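Local coordinates for uncharacterized protein lp_2219 (Lactobacillus plantarum, PDB 3HFQ) that is of unknown function but belongs to the lactonase family of seven-bladed beta-propellers, and so may act on a sugar lactone or a related small molecule, at residues A[8-13]-A[41-46]; A[285-290]-A[304-309]. The protein carries 1 engineered substitution. All blocks are in the same frame, centred on the assembly; numbering follows the deposited sequence.

Contact 1: A[8-13]-A[41-46]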
# COMPACT_ATOMS: atom_id res chain seq x y z
N GLY A 8 -9.64 5.14 0.93
CA GLY A 8 -9.75 4.43 2.19
C GLY A 8 -9.48 5.45 3.27
O GLY A 8 -8.79 6.44 3.03
N THR A 9 -10.02 5.24 4.47
CA THR A 9 -9.83 6.20 5.55
C THR A 9 -9.87 5.56 6.92
O THR A 9 -10.10 4.36 7.07
CB THR A 9 -10.97 7.23 5.58
OG1 THR A 9 -12.17 6.57 6.03
CG2 THR A 9 -11.23 7.82 4.20
N TYR A 10 -9.63 6.40 7.92
CA TYR A 10 -9.73 6.03 9.33
C TYR A 10 -11.07 6.68 9.62
O TYR A 10 -11.46 7.61 8.91
CB TYR A 10 -8.66 6.73 10.16
CG TYR A 10 -7.42 5.91 10.41
CD1 TYR A 10 -7.41 4.89 11.36
CD2 TYR A 10 -6.25 6.16 9.70
CE1 TYR A 10 -6.26 4.14 11.60
CE2 TYR A 10 -5.10 5.42 9.93
CZ TYR A 10 -5.11 4.41 10.87
OH TYR A 10 -3.97 3.69 11.11
N THR A 11 -11.78 6.21 10.63
CA THR A 11 -13.07 6.81 10.97
C THR A 11 -13.09 7.14 12.45
O THR A 11 -13.98 6.70 13.19
CB THR A 11 -14.24 5.87 10.63
OG1 THR A 11 -14.04 4.61 11.27
CG2 THR A 11 -14.33 5.67 9.12
N LYS A 12 -12.11 7.92 12.88
CA LYS A 12 -11.97 8.32 14.28
C LYS A 12 -12.46 9.74 14.55
O LYS A 12 -12.63 10.12 15.71
CB LYS A 12 -10.51 8.18 14.71
CG LYS A 12 -9.97 6.75 14.64
CD LYS A 12 -8.53 6.65 15.12
CE LYS A 12 -7.55 7.29 14.15
NZ LYS A 12 -6.13 7.07 14.55
N LYS A 13 -12.67 10.52 13.49
CA LYS A 13 -13.13 11.89 13.66
C LYS A 13 -14.38 12.27 12.87
O LYS A 13 -15.45 12.46 13.45
CB LYS A 13 -11.99 12.87 13.32
CG LYS A 13 -10.83 12.81 14.31
CD LYS A 13 -9.76 13.85 14.01
CE LYS A 13 -8.94 13.49 12.78
NZ LYS A 13 -7.85 14.48 12.53
N ASN A 41 -13.07 2.23 9.90
CA ASN A 41 -11.62 2.12 9.66
C ASN A 41 -11.17 1.35 8.42
O ASN A 41 -10.35 0.43 8.51
CB ASN A 41 -10.94 1.54 10.90
CG ASN A 41 -10.55 2.60 11.92
OD1 ASN A 41 -11.02 3.74 11.87
ND2 ASN A 41 -9.68 2.23 12.86
N PRO A 42 -11.70 1.71 7.24
CA PRO A 42 -11.31 1.02 6.01
C PRO A 42 -10.01 1.65 5.52
O PRO A 42 -9.98 2.31 4.48
CB PRO A 42 -12.48 1.31 5.08
CG PRO A 42 -12.83 2.73 5.47
CD PRO A 42 -12.78 2.68 6.99
N THR A 43 -8.94 1.43 6.28
CA THR A 43 -7.63 2.02 5.99
C THR A 43 -6.88 1.52 4.76
O THR A 43 -5.89 2.13 4.36
CB THR A 43 -6.70 1.93 7.22
OG1 THR A 43 -6.36 0.56 7.45
CG2 THR A 43 -7.40 2.49 8.45
N TYR A 44 -7.30 0.40 4.20
CA TYR A 44 -6.68 -0.10 2.98
C TYR A 44 -7.73 -0.83 2.15
O TYR A 44 -8.63 -1.46 2.69
CB TYR A 44 -5.48 -1.02 3.26
CG TYR A 44 -4.39 -0.82 2.22
CD1 TYR A 44 -3.51 0.27 2.31
CD2 TYR A 44 -4.26 -1.68 1.13
CE1 TYR A 44 -2.54 0.50 1.33
CE2 TYR A 44 -3.29 -1.46 0.15
CZ TYR A 44 -2.44 -0.37 0.25
OH TYR A 44 -1.48 -0.16 -0.72
N LEU A 45 -7.59 -0.72 0.83
CA LEU A 45 -8.54 -1.31 -0.11
C LEU A 45 -7.88 -2.14 -1.20
O LEU A 45 -6.74 -1.88 -1.60
CB LEU A 45 -9.33 -0.19 -0.79
CG LEU A 45 -9.95 0.88 0.11
CD1 LEU A 45 -10.46 2.03 -0.75
CD2 LEU A 45 -11.07 0.26 0.93
N ALA A 46 -8.62 -3.14 -1.70
CA ALA A 46 -8.15 -4.01 -2.78
C ALA A 46 -9.35 -4.33 -3.68
O ALA A 46 -10.47 -4.51 -3.18
CB ALA A 46 -7.57 -5.30 -2.21
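Asn41 and Thr11 grip each other through two hydrogen bonds that run in opposite directions. Asn41 OD1 takes the backbone N-H of Thr11, 2.9 Å from N and nearly straight at 166°. In return, Asn41 N donates to Thr11 OG1, also at 2.9 Å; with chi1 of 55° that hydroxyl sits between its own N and carbonyl carbon. Asn41 ND2 lies at one edge of the Tyr10 ring, 3.8 Å from CD1, the amide plane perpendicular to the ring. An alanine in place of Asn41 would probably leave the Thr11 N-H without its acceptor and uncover that edge of the ring. Over one ring face sits Thr43 CG2, 3.6 Å from the ring centroid in a CH-pi contact; Lys12 NZ lies over the rim of the opposite face.

Further in, Thr9 N donates to Pro42 O at 2.9 Å, from well above the carbonyl plane; Pro42 is the centre of an inverse gamma turn, closed by a weak Thr43 N to Asn41 O bond. Gly8 CA lies 3.1 Å from the same Pro42 O, where a side chain would clash. Thr9 OG1 is hydrogen-bonded to Ser15 OG and Gly17 O, and Glu333 takes the N-H groups of Lys12 and Lys13. This is a blade-to-blade junction of a beta-propeller: the end of strand 2-9 meets the lead-in to strand 45-47 of the next blade.

Contact 2: A[285-290]-A[304-309]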
# COMPACT_ATOMS: atom_id res chain seq x y z
N GLY A 285 -0.20 18.93 2.42
CA GLY A 285 -1.00 18.47 3.55
C GLY A 285 -0.09 17.76 4.53
O GLY A 285 1.12 17.69 4.30
N ASP A 286 -0.65 17.23 5.61
CA ASP A 286 0.15 16.54 6.61
C ASP A 286 -0.08 15.03 6.61
O ASP A 286 -1.22 14.56 6.57
CB ASP A 286 -0.16 17.13 8.00
CG ASP A 286 0.79 16.62 9.08
OD1 ASP A 286 2.02 16.58 8.85
OD2 ASP A 286 0.30 16.28 10.19
N PHE A 287 1.02 14.29 6.64
CA PHE A 287 1.02 12.83 6.66
C PHE A 287 0.43 12.09 5.46
O PHE A 287 -0.64 11.49 5.55
CB PHE A 287 0.36 12.34 7.96
CG PHE A 287 1.33 12.10 9.08
CD1 PHE A 287 2.25 13.08 9.43
CD2 PHE A 287 1.35 10.89 9.76
CE1 PHE A 287 3.17 12.86 10.46
CE2 PHE A 287 2.26 10.66 10.79
CZ PHE A 287 3.18 11.65 11.13
N PRO A 288 1.14 12.13 4.32
CA PRO A 288 0.71 11.45 3.10
C PRO A 288 0.98 9.94 3.21
O PRO A 288 2.04 9.45 2.81
CB PRO A 288 1.56 12.11 2.02
CG PRO A 288 2.83 12.47 2.76
CD PRO A 288 2.27 13.03 4.05
N ARG A 289 0.00 9.21 3.74
CA ARG A 289 0.12 7.77 3.94
C ARG A 289 -0.01 6.93 2.67
O ARG A 289 0.47 5.80 2.61
CB ARG A 289 -0.90 7.31 4.98
CG ARG A 289 -0.81 5.84 5.38
CD ARG A 289 -1.49 5.63 6.73
NE ARG A 289 -1.79 4.22 6.99
CZ ARG A 289 -1.74 3.66 8.19
NH1 ARG A 289 -1.39 4.38 9.25
NH2 ARG A 289 -2.04 2.38 8.34
N ASP A 290 -0.66 7.47 1.64
CA ASP A 290 -0.80 6.73 0.39
C ASP A 290 -1.00 7.66 -0.79
O ASP A 290 -1.40 8.82 -0.63
CB ASP A 290 -1.97 5.74 0.47
CG ASP A 290 -1.92 4.68 -0.63
OD1 ASP A 290 -0.81 4.39 -1.13
OD2 ASP A 290 -2.98 4.14 -1.00
N ASN A 304 -3.69 13.12 2.28
CA ASN A 304 -3.04 13.48 3.53
C ASN A 304 -3.96 13.15 4.69
O ASN A 304 -5.06 13.68 4.80
CB ASN A 304 -2.69 14.97 3.52
CG ASN A 304 -1.70 15.32 2.43
OD1 ASN A 304 -0.52 15.01 2.53
ND2 ASN A 304 -2.19 15.98 1.38
N GLN A 305 -3.47 12.26 5.55
CA GLN A 305 -4.20 11.77 6.71
C GLN A 305 -4.66 12.80 7.74
O GLN A 305 -5.83 12.82 8.13
CB GLN A 305 -3.36 10.69 7.40
CG GLN A 305 -3.98 10.05 8.62
CD GLN A 305 -3.09 8.99 9.25
OE1 GLN A 305 -3.41 8.45 10.30
NE2 GLN A 305 -1.97 8.70 8.60
N ASN A 306 -3.74 13.65 8.19
CA ASN A 306 -4.07 14.62 9.23
C ASN A 306 -4.76 15.92 8.82
O ASN A 306 -5.36 16.59 9.67
CB ASN A 306 -2.81 14.96 10.05
CG ASN A 306 -2.21 13.75 10.73
OD1 ASN A 306 -2.90 12.77 11.00
ND2 ASN A 306 -0.92 13.82 11.02
N THR A 307 -4.69 16.29 7.55
CA THR A 307 -5.32 17.52 7.10
C THR A 307 -6.58 17.30 6.25
O THR A 307 -7.16 18.25 5.72
CB THR A 307 -4.32 18.41 6.34
OG1 THR A 307 -3.59 17.61 5.41
CG2 THR A 307 -3.34 19.06 7.33
N ASP A 308 -6.99 16.04 6.13
CA ASP A 308 -8.20 15.69 5.40
C ASP A 308 -8.25 16.23 3.97
O ASP A 308 -9.30 16.69 3.53
CB ASP A 308 -9.42 16.21 6.15
CG ASP A 308 -9.47 15.74 7.59
OD1 ASP A 308 -9.67 16.58 8.48
OD2 ASP A 308 -9.31 14.52 7.82
N ASN A 309 -7.14 16.19 3.25
CA ASN A 309 -7.15 16.69 1.88
C ASN A 309 -6.35 15.83 0.92
O ASN A 309 -5.39 15.17 1.30
CB ASN A 309 -6.67 18.14 1.81
CG ASN A 309 -5.45 18.42 2.68
OD1 ASN A 309 -4.81 17.50 3.19
ND2 ASN A 309 -5.13 19.70 2.85
O HOH W 1 0.14 7.16 9.58
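Asp286 and Asn306 are joined twice by hydrogen bonds, once through the backbone and once through side chains. Asn306 N donates to Asp286 O, while Asn306 ND2 reaches Asp286 OD2 at 2.9 Å and 169°, approaching from above the carboxylate plane. Two more backbone N-H groups are used: Gln305 N donates to Phe287 O at 2.9 Å, and Asp286 N to Thr307 OG1 at 3.0 Å. Asn304 ND2 and N both donate to Asn309 O. These bonds tie the connection from strand 275-282 into strand 290-293 of the last blade to that blade's turn between strands 299-304 and 309-315.

The packing is largely polar groups against carbon. Asn306 ND2 hangs over one face of the Phe287 ring, 3.4 Å from CG and toward the rim, with amide and ring planes 28° apart. Gln305, extended beyond CG, brings NE2 to the ring edge and to within 3.6 Å of Arg289 CD. Gly285 CA lies against the Asn304 amide, whose OD1 is held by Thr283.

One water accepts from both Gln305 NE2, at 2.8 Å, and Arg289 NH1. Asp286 shares its carboxylate between Asn306 and Asn262, so its negative charge is probably partly offset by amide donors.

From the N terminus, the chain leaves strand 2-9 and makes strands 17-24 and 29-38 before contact 1 closes that excursion, tying the first blade to the start of the second. The second to sixth blades follow before contact 2 closes a much shorter loop, around strands 290-293 and 299-304 of the last propeller blade in sequence. The two loops are in series, neither nesting nor crossing. They are nevertheless neighbours in space, their centres about 13 Å apart, because strand 334-339 returns to pair with strand 2-9 and completes the ring. Tyr10 of contact 1 packs against Arg289 and Gln305 of contact 2, beside a phosphate probably carried over from crystallisation.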